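Local coordinates for uncharacterized protein (Vibrio parahaemolyticus M0605, PDB 3X0T) that is the jelly-roll PirA protein, probably one part of the plasmid-encoded toxin that makes this marine bacterium virulent, at residues E50-Y55 with S71-R76; S40-N45 with T79-R84; G21-V26 with V95-G100. All coordinates share one frame; numbering follows the deposited sequence.

Contact 1: E50-Y55 with S71-R76; sequences ELTIQY and SHVVQR
Three flat groups mark this pair of strands: the imidazole of H72 stacks on the phenol ring of Y80 from the facing sheet, the amide of Q54 has S71 OG at its edge, close to its plane, and the amide of Q75 likewise meets the carboxylate of E50. The strands form the open-ended half of the antiparallel hairpin 51-58/67-74, an outer part of one sheet of the jelly roll. L51 with V74 and I53 with H72 are the hydrogen-bonded pairs; V74 N to L51 O, at 2.8 Å, is nearly straight. T52 with V73 and Q54 with S71 are the non-hydrogen-bonded pairs, and side chains alternate accordingly. L51, I53 and V74 are apolar and buried, turned toward the interior of the sandwich, where I53 and V74 both touch I43. On the other face T52, Q54 and S71 are polar, as suits a surface nearer solvent. There Q54 NE2 donates to S71 OG (2.9 Å), with the serine hydroxyl anti to its backbone N. V73 is apolar but beta-branched, as suits a strand; its CG2 lies 3.6 Å from T52 OG1.

Past the last bridge, E50 extends beside Q75 and across V73 CG1, its CG in the crowded position between N and the carbonyl carbon (chi1 68°). Q75, bent at chi2, donates from NE2 to the anti lone pair of E50 OE1 at 2.9 Å; the bond is straight (170°) and lies near the amide plane, with the carboxylate turned 70° to it. A water donates to Q75 OE1 at 2.6 Å and, weakly, to E50 OE1 at 3.3 Å.

Contact 2: S40-N45 with T79-R84; sequences SVDIEN and TYHLQR
In the second sheet of the jelly roll, strand 79-82 lies at the outer margin and pairs antiparallel with 41-45. V41 with L82 and I43 with Y80 are the hydrogen-bonded pairs; L82 N reaches V41 O at 2.8 Å. V41, I43 and L82 are buried in the sandwich interior, which suits branched aliphatics, and V41 CG2 packs against L82 CB. Y80 sits at the margin of that face, with I43 CG2 4.0 Å from Y80 CB, at the edge of the phenol ring. The opposite face is polar. D42 and H81 form a non-hydrogen-bonded pair, so their side chains stand close enough to reach one another. H81 ND1 donates to D42 OD1 at 2.8 Å, the carboxylate oxygen lying in the ring plane and met nearly along its C-O axis, with the two planes 53° apart. H81 NE2 donates to an in-plane lone pair of Q83 OE1 at 2.7 Å; the bend of Q83 at chi2 (68°) brings that oxygen to the ring. Where pairing ends, small S40 turns OG to the backbone, accepting from R84 N at 2.8 Å, while S40 CB lies 3.8 Å from H81 CE1. Beyond these strands D42 OD2 has a weak hydrogen bond from H111, whose ring meets that of H81.

With acceptors at both ND1 and NE2, the imidazole is held in rotation and is probably protonated on both, hence cationic, a state the nearby carboxylate of D42 would favour.

Contact 3: G21-V26 with V95-G100; sequences GGVTEV and VVINNG
Strands 22-26 and 95-98 run antiparallel, their short axes 4.6 Å apart at closest and 161° between directions, with a regular ladder that gives way to a bulge at G21 and G22. T24 and V96 are a hydrogen-bonded pair, with T24 N to V96 O and V96 N to T24 O both 2.9 Å. At the bulge N98 faces two residues at once: its N donates to G22 O at 2.9 Å, while its O accepts from G21 N at 2.7 Å. G21 has a positive phi of 110°, where a side chain would press on the preceding carbonyl oxygen, so glycine fits.

Branched residues fill the ladder. On one face V23 lies between two partners, CG1 against V95 CB at 3.8 Å and CG2 toward I97 CG1, while CG of E25 crosses V95 obliquely, near CG1; the carboxylate of E25 goes on to a salt bridge with R93. T24 and V96 occupy the other face, toward strand 11-17, where both touch V17. T24 OG1 is hydrogen-bonded to T16 O, which satisfies the hydroxyl beside W15 and V17. V26 CG1 meets V96 CG2 at 3.9 Å. Both polar atoms of the buried N98 amide are satisfied: ND2 donates to V17 O and S102 O, and OD1 accepts from G100 N at 3.1 Å, the donor standing above the carbonyl plane.

That last bond makes an Asx turn at N98, where the chain turns past the ladder. It lies beside the G1 beta bulge, at one end of the antiparallel pairing of edge strand 22-30 with 91-98 in the jelly roll.

From the N terminus strand 11-17 leads to 22-30 in the other sheet; the chain then crosses to 41-45, returns in the hairpin 51-58/67-74, crosses again to 79-82, comes back in 91-98 and ends its last crossing in 104-110. Contact 1 closes the shortest loop, the hairpin itself; contact 2 encloses it, and contact 3 encloses both, so the three are nested and none cross. Contacts 1 and 3 share a sheet, joined where T52 and Q54 bond through the backbone to I97 and V95. Contact 2 belongs to the facing sheet and meets them across the sandwich: N45 ND2 bonds to V74 O, and I43 CD1 packs on V96 CG2.

Contact 1: E50-Y55 with S71-R76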
ATOM      1  N   GLU A  50      -3.740   8.177  13.481  1.00 10.95           N
ATOM      2  CA  GLU A  50      -3.236   6.879  12.950  1.00 10.93           C
ATOM      3  C   GLU A  50      -3.912   6.531  11.599  1.00  9.87           C
ATOM      4  O   GLU A  50      -5.040   6.955  11.301  1.00 10.38           O
ATOM      5  CB  GLU A  50      -3.501   5.740  13.919  1.00 13.69           C
ATOM      6  CG  GLU A  50      -4.918   5.367  14.123  1.00 14.38           C
ATOM      7  CD  GLU A  50      -5.188   4.419  15.266  1.00 16.16           C
ATOM      8  OE1 GLU A  50      -4.319   4.015  16.060  1.00 17.65           O
ATOM      9  OE2 GLU A  50      -6.407   4.151  15.441  1.00 21.94           O
ATOM     10  N   LEU A  51      -3.271   5.668  10.839  1.00 10.55           N
ATOM     11  CA  LEU A  51      -3.762   5.131   9.560  1.00  9.11           C
ATOM     12  C   LEU A  51      -3.555   3.628   9.571  1.00 10.04           C
ATOM     13  O   LEU A  51      -2.555   3.135  10.097  1.00 12.55           O
ATOM     14  CB  LEU A  51      -2.951   5.748   8.410  1.00  9.82           C
ATOM     15  CG  LEU A  51      -3.073   7.279   8.245  1.00  9.63           C
ATOM     16  CD1 LEU A  51      -2.042   7.810   7.276  1.00 10.92           C
ATOM     17  CD2 LEU A  51      -4.451   7.688   7.917  1.00 11.04           C
ATOM     18  N   THR A  52      -4.450   2.910   8.864  1.00  9.36           N
ATOM     19  CA  THR A  52      -4.178   1.489   8.569  1.00 10.12           C
ATOM     20  C   THR A  52      -3.683   1.330   7.123  1.00  9.43           C
ATOM     21  O   THR A  52      -4.259   1.965   6.238  1.00 10.50           O
ATOM     22  CB  THR A  52      -5.443   0.687   8.763  1.00 11.32           C
ATOM     23  OG1 THR A  52      -5.768   0.727  10.163  1.00 12.30           O
ATOM     24  CG2 THR A  52      -5.259  -0.777   8.360  1.00 14.37           C
ATOM     25  N   ILE A  53      -2.646   0.546   6.902  1.00  8.47           N
ATOM     26  CA  ILE A  53      -2.257   0.178   5.555  1.00  8.44           C
ATOM     27  C   ILE A  53      -2.576  -1.286   5.350  1.00  8.07           C
ATOM     28  O   ILE A  53      -2.325  -2.124   6.247  1.00  9.18           O
ATOM     29  CB  ILE A  53      -0.785   0.524   5.279  1.00  8.86           C
ATOM     30  CG1 ILE A  53      -0.482   0.380   3.777  1.00  8.10           C
ATOM     31  CG2 ILE A  53       0.197  -0.241   6.162  1.00 11.21           C
ATOM     32  CD1 ILE A  53       0.856   0.960   3.375  1.00  9.54           C
ATOM     33  N   GLN A  54      -3.130  -1.611   4.191  1.00  7.62           N
ATOM     34  CA  GLN A  54      -3.438  -3.023   3.885  1.00  7.99           C
ATOM     35  C   GLN A  54      -2.932  -3.410   2.510  1.00  6.99           C
ATOM     36  O   GLN A  54      -2.994  -2.628   1.549  1.00  7.85           O
ATOM     37  CB  GLN A  54      -4.961  -3.346   3.910  1.00  7.94           C
ATOM     38  CG  GLN A  54      -5.579  -3.031   5.273  1.00  9.84           C
ATOM     39  CD  GLN A  54      -6.914  -3.593   5.422  1.00  9.33           C
ATOM     40  OE1 GLN A  54      -7.742  -3.676   4.487  1.00  9.67           O
ATOM     41  NE2 GLN A  54      -7.179  -4.019   6.686  1.00 11.56           N
ATOM     42  N   TYR A  55      -2.449  -4.639   2.423  1.00  7.05           N
ATOM     43  CA  TYR A  55      -2.132  -5.296   1.154  1.00  7.01           C
ATOM     44  C   TYR A  55      -3.315  -6.198   0.830  1.00  6.35           C
ATOM     45  O   TYR A  55      -3.615  -7.066   1.625  1.00  7.58           O
ATOM     46  CB  TYR A  55      -0.825  -6.093   1.270  1.00  7.49           C
ATOM     47  CG  TYR A  55      -0.130  -6.274  -0.021  1.00  7.32           C
ATOM     48  CD1 TYR A  55      -0.665  -7.109  -1.035  1.00  7.79           C
ATOM     49  CD2 TYR A  55       1.032  -5.564  -0.322  1.00  7.73           C
ATOM     50  CE1 TYR A  55      -0.053  -7.198  -2.279  1.00  8.00           C
ATOM     51  CE2 TYR A  55       1.629  -5.644  -1.565  1.00  8.19           C
ATOM     52  CZ  TYR A  55       1.084  -6.462  -2.543  1.00  8.73           C
ATOM     53  OH  TYR A  55       1.704  -6.511  -3.773  1.00  9.84           O
ATOM     54  N   SER A  71      -2.249  -6.376   7.044  1.00  8.97           N
ATOM     55  CA  SER A  71      -2.782  -5.138   7.567  1.00  9.50           C
ATOM     56  C   SER A  71      -1.909  -4.620   8.706  1.00  9.58           C
ATOM     57  O   SER A  71      -1.420  -5.461   9.486  1.00 11.63           O
ATOM     58  CB  SER A  71      -4.208  -5.363   8.061  1.00 11.52           C
ATOM     59  OG  SER A  71      -4.869  -4.167   8.422  1.00 12.67           O
ATOM     60  N   HIS A  72      -1.700  -3.341   8.857  1.00 10.01           N
ATOM     61  CA  HIS A  72      -0.896  -2.822   9.958  1.00 11.07           C
ATOM     62  C   HIS A  72      -1.329  -1.372  10.227  1.00 10.56           C
ATOM     63  O   HIS A  72      -1.647  -0.624   9.315  1.00 11.92           O
ATOM     64  CB  HIS A  72       0.589  -2.832   9.553  1.00 12.67           C
ATOM     65  CG  HIS A  72       1.486  -2.483  10.667  1.00 14.51           C
ATOM     66  ND1 HIS A  72       1.942  -3.396  11.586  1.00 16.88           N
ATOM     67  CD2 HIS A  72       2.014  -1.289  11.017  1.00 16.01           C
ATOM     68  CE1 HIS A  72       2.691  -2.769  12.482  1.00 20.15           C
ATOM     69  NE2 HIS A  72       2.786  -1.506  12.126  1.00 19.73           N
ATOM     70  N   VAL A  73      -1.270  -0.965  11.516  1.00 11.59           N
ATOM     71  CA  VAL A  73      -1.645   0.389  11.933  1.00 12.31           C
ATOM     72  C   VAL A  73      -0.397   1.196  12.104  1.00 11.80           C
ATOM     73  O   VAL A  73       0.553   0.759  12.809  1.00 14.82           O
ATOM     74  CB  VAL A  73      -2.494   0.412  13.180  1.00 13.46           C
ATOM     75  CG1 VAL A  73      -2.777   1.839  13.627  1.00 15.82           C
ATOM     76  CG2 VAL A  73      -3.760  -0.370  12.983  1.00 15.35           C
ATOM     77  N   VAL A  74      -0.336   2.396  11.552  1.00 12.90           N
ATOM     78  CA  VAL A  74       0.789   3.294  11.580  1.00 11.98           C
ATOM     79  C   VAL A  74       0.429   4.580  12.302  1.00 12.64           C
ATOM     80  O   VAL A  74      -0.483   5.274  11.887  1.00 11.76           O
ATOM     81  CB  VAL A  74       1.258   3.615  10.127  1.00 13.67           C
ATOM     82  CG1 VAL A  74       2.522   4.429  10.147  1.00 14.43           C
ATOM     83  CG2 VAL A  74       1.449   2.294   9.307  1.00 14.15           C
ATOM     84  N   GLN A  75       1.106   4.905  13.402  1.00 13.65           N
ATOM     85  CA  GLN A  75       0.815   6.139  14.179  1.00 14.09           C
ATOM     86  C   GLN A  75       1.419   7.392  13.522  1.00 13.81           C
ATOM     87  O   GLN A  75       2.255   7.274  12.636  1.00 13.85           O
ATOM     88  CB  GLN A  75       1.339   6.021  15.594  1.00 16.70           C
ATOM     89  CG  GLN A  75       0.819   4.798  16.301  1.00 18.02           C
ATOM     90  CD  GLN A  75      -0.694   4.924  16.493  1.00 17.36           C
ATOM     91  OE1 GLN A  75      -1.271   6.002  16.830  1.00 20.04           O
ATOM     92  NE2 GLN A  75      -1.408   3.842  16.218  1.00 20.49           N
ATOM     93  N   ARG A  76       1.029   8.575  14.038  1.00 14.03           N
ATOM     94  CA  ARG A  76       1.541   9.833  13.414  1.00 15.19           C
ATOM     95  C   ARG A  76       3.043   9.803  13.464  1.00 15.74           C
ATOM     96  O   ARG A  76       3.581   9.317  14.474  1.00 17.47           O
ATOM     97  CB  ARG A  76       0.871  11.117  14.072  1.00 16.60           C
ATOM     98  CG  ARG A  76       1.340  11.401  15.493  1.00 17.13           C
ATOM     99  CD  ARG A  76       0.939  12.766  15.967  1.00 17.44           C
ATOM    100  NE  ARG A  76       1.719  13.766  15.230  1.00 20.40           N
ATOM    101  CZ  ARG A  76       1.553  15.085  15.140  1.00 18.72           C
ATOM    102  NH1 ARG A  76       0.585  15.637  15.859  1.00 19.73           N
ATOM    103  NH2 ARG A  76       2.420  15.792  14.394  1.00 27.15           N
TER
HETATM  104  O   HOH W   1      -3.563   6.611  18.010  1.00 29.21           O

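Contact 2: S40-N45 with T79-R84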
ATOM      1  N   SER A  40       6.612  -4.004  -2.662  1.00 10.22           N
ATOM      2  CA  SER A  40       6.625  -3.543  -1.253  1.00 10.55           C
ATOM      3  C   SER A  40       6.706  -2.032  -1.213  1.00 10.51           C
ATOM      4  O   SER A  40       7.241  -1.404  -2.135  1.00 11.68           O
ATOM      5  CB  SER A  40       7.912  -4.104  -0.565  1.00 11.79           C
ATOM      6  OG  SER A  40       7.838  -5.519  -0.552  1.00 10.73           O
ATOM      7  N   VAL A  41       6.257  -1.440  -0.089  1.00 10.41           N
ATOM      8  CA  VAL A  41       6.321   0.025   0.050  1.00 10.80           C
ATOM      9  C   VAL A  41       6.636   0.306   1.518  1.00  9.90           C
ATOM     10  O   VAL A  41       6.470  -0.525   2.383  1.00 12.71           O
ATOM     11  CB  VAL A  41       5.001   0.716  -0.313  1.00 10.35           C
ATOM     12  CG1 VAL A  41       4.601   0.348  -1.716  1.00 12.20           C
ATOM     13  CG2 VAL A  41       3.887   0.440   0.648  1.00 11.48           C
ATOM     14  N   ASP A  42       7.096   1.550   1.728  1.00 11.23           N
ATOM     15  CA  ASP A  42       7.077   2.085   3.080  1.00 11.41           C
ATOM     16  C   ASP A  42       6.055   3.207   3.131  1.00 10.47           C
ATOM     17  O   ASP A  42       5.861   3.946   2.176  1.00 11.32           O
ATOM     18  CB  ASP A  42       8.440   2.692   3.522  1.00 14.15           C
ATOM     19  CG  ASP A  42       9.545   1.792   3.212  1.00 19.13           C
ATOM     20  OD1 ASP A  42       9.488   0.640   3.552  1.00 20.88           O
ATOM     21  OD2 ASP A  42      10.531   2.311   2.602  1.00 26.29           O
ATOM     22  N   ILE A  43       5.366   3.327   4.257  1.00 10.05           N
ATOM     23  CA  ILE A  43       4.436   4.425   4.469  1.00 10.24           C
ATOM     24  C   ILE A  43       4.962   5.319   5.634  1.00 11.57           C
ATOM     25  O   ILE A  43       5.266   4.792   6.710  1.00 12.30           O
ATOM     26  CB  ILE A  43       3.032   3.897   4.826  1.00 10.29           C
ATOM     27  CG1 ILE A  43       2.114   5.119   5.153  1.00 10.01           C
ATOM     28  CG2 ILE A  43       2.981   2.837   5.944  1.00 10.85           C
ATOM     29  CD1 ILE A  43       0.637   4.751   5.318  1.00 10.63           C
ATOM     30  N   GLU A  44       5.030   6.639   5.361  1.00 11.13           N
ATOM     31  CA  GLU A  44       5.308   7.618   6.418  1.00 11.71           C
ATOM     32  C   GLU A  44       3.984   8.358   6.654  1.00 10.15           C
ATOM     33  O   GLU A  44       3.427   8.977   5.777  1.00 11.16           O
ATOM     34  CB  GLU A  44       6.396   8.613   5.899  1.00 12.20           C
ATOM     35  CG  GLU A  44       6.683   9.685   6.893  1.00 14.27           C
ATOM     36  CD  GLU A  44       7.563  10.804   6.353  1.00 17.88           C
ATOM     37  OE1 GLU A  44       7.808  10.898   5.097  1.00 19.12           O
ATOM     38  OE2 GLU A  44       7.944  11.672   7.175  1.00 20.69           O
ATOM     39  N   ASN A  45       3.536   8.281   7.914  1.00 11.08           N
ATOM     40  CA  ASN A  45       2.323   8.987   8.292  1.00 10.57           C
ATOM     41  C   ASN A  45       2.649  10.425   8.665  1.00 10.52           C
ATOM     42  O   ASN A  45       3.392  10.623   9.647  1.00 12.69           O
ATOM     43  CB  ASN A  45       1.723   8.241   9.457  1.00 10.38           C
ATOM     44  CG  ASN A  45       0.392   8.865   9.927  1.00  9.70           C
ATOM     45  OD1 ASN A  45       0.051   9.996   9.554  1.00 11.12           O
ATOM     46  ND2 ASN A  45      -0.353   8.084  10.700  1.00 10.66           N
ATOM     47  N   THR A  79       7.152   5.686  10.290  1.00 14.87           N
ATOM     48  CA  THR A  79       7.328   5.067   8.997  1.00 13.08           C
ATOM     49  C   THR A  79       7.323   3.566   9.170  1.00 12.70           C
ATOM     50  O   THR A  79       7.926   3.028  10.096  1.00 15.95           O
ATOM     51  CB  THR A  79       8.610   5.508   8.311  1.00 14.25           C
ATOM     52  OG1 THR A  79       8.576   6.936   8.162  1.00 17.60           O
ATOM     53  CG2 THR A  79       8.817   4.867   7.074  1.00 17.47           C
ATOM     54  N   TYR A  80       6.625   2.844   8.304  1.00 12.05           N
ATOM     55  CA  TYR A  80       6.456   1.422   8.403  1.00 12.01           C
ATOM     56  C   TYR A  80       6.684   0.700   7.068  1.00 12.31           C
ATOM     57  O   TYR A  80       6.248   1.219   6.050  1.00 12.05           O
ATOM     58  CB  TYR A  80       5.048   1.090   8.847  1.00 13.31           C
ATOM     59  CG  TYR A  80       4.739  -0.341   8.855  1.00 12.71           C
ATOM     60  CD1 TYR A  80       5.278  -1.166   9.866  1.00 16.10           C
ATOM     61  CD2 TYR A  80       3.964  -0.945   7.847  1.00 13.32           C
ATOM     62  CE1 TYR A  80       5.001  -2.517   9.891  1.00 14.62           C
ATOM     63  CE2 TYR A  80       3.659  -2.303   7.899  1.00 13.87           C
ATOM     64  CZ  TYR A  80       4.213  -3.081   8.930  1.00 16.54           C
ATOM     65  OH  TYR A  80       3.908  -4.439   8.939  1.00 19.56           O
ATOM     66  N   HIS A  81       7.396  -0.429   7.078  1.00 13.16           N
ATOM     67  CA  HIS A  81       7.660  -1.196   5.821  1.00 12.94           C
ATOM     68  C   HIS A  81       6.660  -2.287   5.649  1.00 12.14           C
ATOM     69  O   HIS A  81       6.492  -3.180   6.495  1.00 13.63           O
ATOM     70  CB  HIS A  81       9.055  -1.828   5.935  1.00 13.66           C
ATOM     71  CG  HIS A  81       9.324  -2.670   4.733  1.00 14.13           C
ATOM     72  ND1 HIS A  81       9.615  -2.134   3.491  1.00 13.94           N
ATOM     73  CD2 HIS A  81       9.313  -3.997   4.535  1.00 13.84           C
ATOM     74  CE1 HIS A  81       9.775  -3.088   2.573  1.00 14.22           C
ATOM     75  NE2 HIS A  81       9.609  -4.232   3.191  1.00 13.56           N
ATOM     76  N   LEU A  82       5.849  -2.178   4.568  1.00 11.00           N
ATOM     77  CA  LEU A  82       4.913  -3.221   4.189  1.00  9.51           C
ATOM     78  C   LEU A  82       5.553  -4.057   3.109  1.00 10.00           C
ATOM     79  O   LEU A  82       5.682  -3.652   1.942  1.00 10.40           O
ATOM     80  CB  LEU A  82       3.631  -2.553   3.646  1.00 10.30           C
ATOM     81  CG  LEU A  82       2.552  -3.509   3.142  1.00 10.17           C
ATOM     82  CD1 LEU A  82       2.124  -4.461   4.226  1.00 16.63           C
ATOM     83  CD2 LEU A  82       1.391  -2.757   2.562  1.00 10.69           C
ATOM     84  N   GLN A  83       5.988  -5.260   3.516  1.00 11.08           N
ATOM     85  CA  GLN A  83       6.598  -6.178   2.539  1.00 12.05           C
ATOM     86  C   GLN A  83       5.479  -6.904   1.771  1.00  9.63           C
ATOM     87  O   GLN A  83       4.546  -7.418   2.378  1.00 10.91           O
ATOM     88  CB  GLN A  83       7.473  -7.171   3.360  1.00 12.92           C
ATOM     89  CG  GLN A  83       8.163  -8.217   2.487  1.00 14.15           C
ATOM     90  CD  GLN A  83       9.270  -7.623   1.567  1.00 12.12           C
ATOM     91  OE1 GLN A  83       9.805  -6.533   1.779  1.00 13.79           O
ATOM     92  NE2 GLN A  83       9.591  -8.412   0.547  1.00 14.33           N
ATOM     93  N   ARG A  84       5.656  -7.011   0.466  1.00 10.06           N
ATOM     94  CA  ARG A  84       4.649  -7.700  -0.316  0.60  9.51           C
ATOM     95  C   ARG A  84       4.540  -9.156   0.101  1.00  9.95           C
ATOM     96  O   ARG A  84       5.535  -9.755   0.518  1.00 11.78           O
ATOM     97  CB  ARG A  84       5.029  -7.647  -1.776  0.60  8.16           C
ATOM     98  CG  ARG A  84       6.286  -8.450  -2.058  0.60  9.81           C
ATOM     99  CD  ARG A  84       6.657  -8.298  -3.496  0.60 12.08           C
ATOM    100  NE  ARG A  84       7.891  -9.063  -3.781  0.60 11.73           N
ATOM    101  CZ  ARG A  84       8.693  -8.853  -4.829  0.60 14.57           C
ATOM    102  NH1 ARG A  84       8.421  -7.895  -5.646  0.60 15.86           N
ATOM    103  NH2 ARG A  84       9.763  -9.644  -5.059  0.60 18.57           N
TER

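Contact 3: G21-V26 with V95-G100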
ATOM      1  N   GLY A  21     -13.408   6.788   7.714  1.00 12.53           N
ATOM      2  CA  GLY A  21     -13.499   5.582   6.898  1.00 13.76           C
ATOM      3  C   GLY A  21     -12.997   5.815   5.508  1.00 12.60           C
ATOM      4  O   GLY A  21     -13.255   4.923   4.665  1.00 13.47           O
ATOM      5  N   GLY A  22     -12.263   6.897   5.195  1.00 12.20           N
ATOM      6  CA  GLY A  22     -11.745   7.016   3.842  1.00 11.97           C
ATOM      7  C   GLY A  22     -10.753   5.905   3.506  1.00 10.15           C
ATOM      8  O   GLY A  22     -10.025   5.398   4.378  1.00 11.07           O
ATOM      9  N   VAL A  23     -10.748   5.583   2.212  1.00 10.83           N
ATOM     10  CA  VAL A  23      -9.826   4.576   1.682  1.00 10.81           C
ATOM     11  C   VAL A  23      -9.121   5.192   0.508  1.00 10.69           C
ATOM     12  O   VAL A  23      -9.792   5.693  -0.411  1.00 13.85           O
ATOM     13  CB  VAL A  23     -10.611   3.286   1.243  1.00 11.85           C
ATOM     14  CG1 VAL A  23      -9.619   2.281   0.657  1.00 12.40           C
ATOM     15  CG2 VAL A  23     -11.384   2.692   2.409  1.00 13.25           C
ATOM     16  N   THR A  24      -7.822   5.207   0.471  1.00  8.64           N
ATOM     17  CA  THR A  24      -7.070   5.728  -0.647  1.00  9.01           C
ATOM     18  C   THR A  24      -6.206   4.596  -1.201  1.00  8.07           C
ATOM     19  O   THR A  24      -5.439   3.982  -0.484  1.00  8.24           O
ATOM     20  CB  THR A  24      -6.163   6.916  -0.234  1.00  9.27           C
ATOM     21  OG1 THR A  24      -7.058   7.912   0.217  1.00 10.46           O
ATOM     22  CG2 THR A  24      -5.328   7.412  -1.440  1.00 10.47           C
ATOM     23  N   GLU A  25      -6.345   4.338  -2.513  1.00  8.38           N
ATOM     24  CA  GLU A  25      -5.492   3.352  -3.220  0.70  7.92           C
ATOM     25  C   GLU A  25      -4.165   3.960  -3.525  1.00  7.63           C
ATOM     26  O   GLU A  25      -4.091   4.987  -4.207  1.00 10.56           O
ATOM     27  CB  GLU A  25      -6.018   2.909  -4.577  0.70 10.31           C
ATOM     28  CG  GLU A  25      -7.243   2.144  -4.422  0.70 10.41           C
ATOM     29  CD  GLU A  25      -7.718   1.595  -5.752  0.70 11.52           C
ATOM     30  OE1 GLU A  25      -7.751   2.355  -6.767  0.70 18.99           O
ATOM     31  OE2 GLU A  25      -8.190   0.540  -5.745  0.70  9.22           O
ATOM     32  N   VAL A  26      -3.075   3.366  -3.046  1.00  7.61           N
ATOM     33  CA  VAL A  26      -1.739   3.932  -3.259  1.00  8.77           C
ATOM     34  C   VAL A  26      -0.872   3.104  -4.194  1.00  8.00           C
ATOM     35  O   VAL A  26       0.150   3.563  -4.652  1.00  8.79           O
ATOM     36  CB  VAL A  26      -1.018   4.232  -1.942  1.00  8.54           C
ATOM     37  CG1 VAL A  26      -1.869   5.198  -1.097  1.00  9.30           C
ATOM     38  CG2 VAL A  26      -0.689   2.964  -1.165  1.00  9.41           C
ATOM     39  N   VAL A  95      -3.921  -0.220   0.004  1.00  6.87           N
ATOM     40  CA  VAL A  95      -4.787   0.877   0.395  1.00  7.25           C
ATOM     41  C   VAL A  95      -4.332   1.427   1.756  1.00  7.00           C
ATOM     42  O   VAL A  95      -3.781   0.698   2.569  1.00  7.90           O
ATOM     43  CB  VAL A  95      -6.284   0.468   0.459  1.00  6.82           C
ATOM     44  CG1 VAL A  95      -6.819   0.144  -0.914  1.00  9.19           C
ATOM     45  CG2 VAL A  95      -6.540  -0.634   1.440  1.00  9.76           C
ATOM     46  N   VAL A  96      -4.633   2.685   1.964  1.00  7.24           N
ATOM     47  CA  VAL A  96      -4.489   3.317   3.260  1.00  8.10           C
ATOM     48  C   VAL A  96      -5.888   3.724   3.703  1.00  7.87           C
ATOM     49  O   VAL A  96      -6.654   4.306   2.911  1.00  8.33           O
ATOM     50  CB  VAL A  96      -3.515   4.547   3.206  1.00  8.02           C
ATOM     51  CG1 VAL A  96      -3.342   5.114   4.601  1.00  8.80           C
ATOM     52  CG2 VAL A  96      -2.170   4.127   2.641  1.00  9.62           C
ATOM     53  N   ILE A  97      -6.234   3.344   4.940  1.00  8.02           N
ATOM     54  CA  ILE A  97      -7.581   3.515   5.475  1.00  8.77           C
ATOM     55  C   ILE A  97      -7.451   4.407   6.730  1.00  8.35           C
ATOM     56  O   ILE A  97      -6.605   4.221   7.591  1.00  9.25           O
ATOM     57  CB  ILE A  97      -8.170   2.134   5.879  1.00  9.71           C
ATOM     58  CG1 ILE A  97      -8.145   1.192   4.674  1.00 10.81           C
ATOM     59  CG2 ILE A  97      -9.593   2.324   6.402  1.00 12.30           C
ATOM     60  CD1 ILE A  97      -8.511  -0.240   5.020  1.00 14.52           C
ATOM     61  N   ASN A  98      -8.357   5.398   6.752  1.00  9.51           N
ATOM     62  CA  ASN A  98      -8.370   6.357   7.865  1.00  9.61           C
ATOM     63  C   ASN A  98      -9.682   6.210   8.590  1.00  9.47           C
ATOM     64  O   ASN A  98     -10.715   6.666   8.112  1.00 11.04           O
ATOM     65  CB  ASN A  98      -8.207   7.790   7.333  1.00 10.09           C
ATOM     66  CG  ASN A  98      -8.161   8.809   8.438  1.00  9.91           C
ATOM     67  OD1 ASN A  98      -8.170   8.454   9.600  1.00 11.01           O
ATOM     68  ND2 ASN A  98      -8.054  10.077   8.051  1.00 11.01           N
ATOM     69  N   ASN A  99      -9.643   5.535   9.727  1.00 11.14           N
ATOM     70  CA  ASN A  99     -10.858   5.314  10.542  1.00 12.84           C
ATOM     71  C   ASN A  99     -11.004   6.383  11.602  1.00 13.96           C
ATOM     72  O   ASN A  99     -11.964   6.310  12.400  1.00 16.60           O
ATOM     73  CB  ASN A  99     -10.764   3.964  11.241  1.00 14.04           C
ATOM     74  CG  ASN A  99     -10.719   2.845  10.214  1.00 16.35           C
ATOM     75  OD1 ASN A  99      -9.755   2.031  10.152  1.00 19.90           O
ATOM     76  ND2 ASN A  99     -11.729   2.806   9.402  1.00 15.41           N
ATOM     77  N   GLY A 100     -10.124   7.356  11.693  1.00 13.53           N
ATOM     78  CA  GLY A 100     -10.187   8.348  12.720  1.00 15.26           C
ATOM     79  C   GLY A 100     -10.863   9.601  12.266  1.00 14.51           C
ATOM     80  O   GLY A 100     -11.255   9.820  11.110  1.00 15.23           O
TER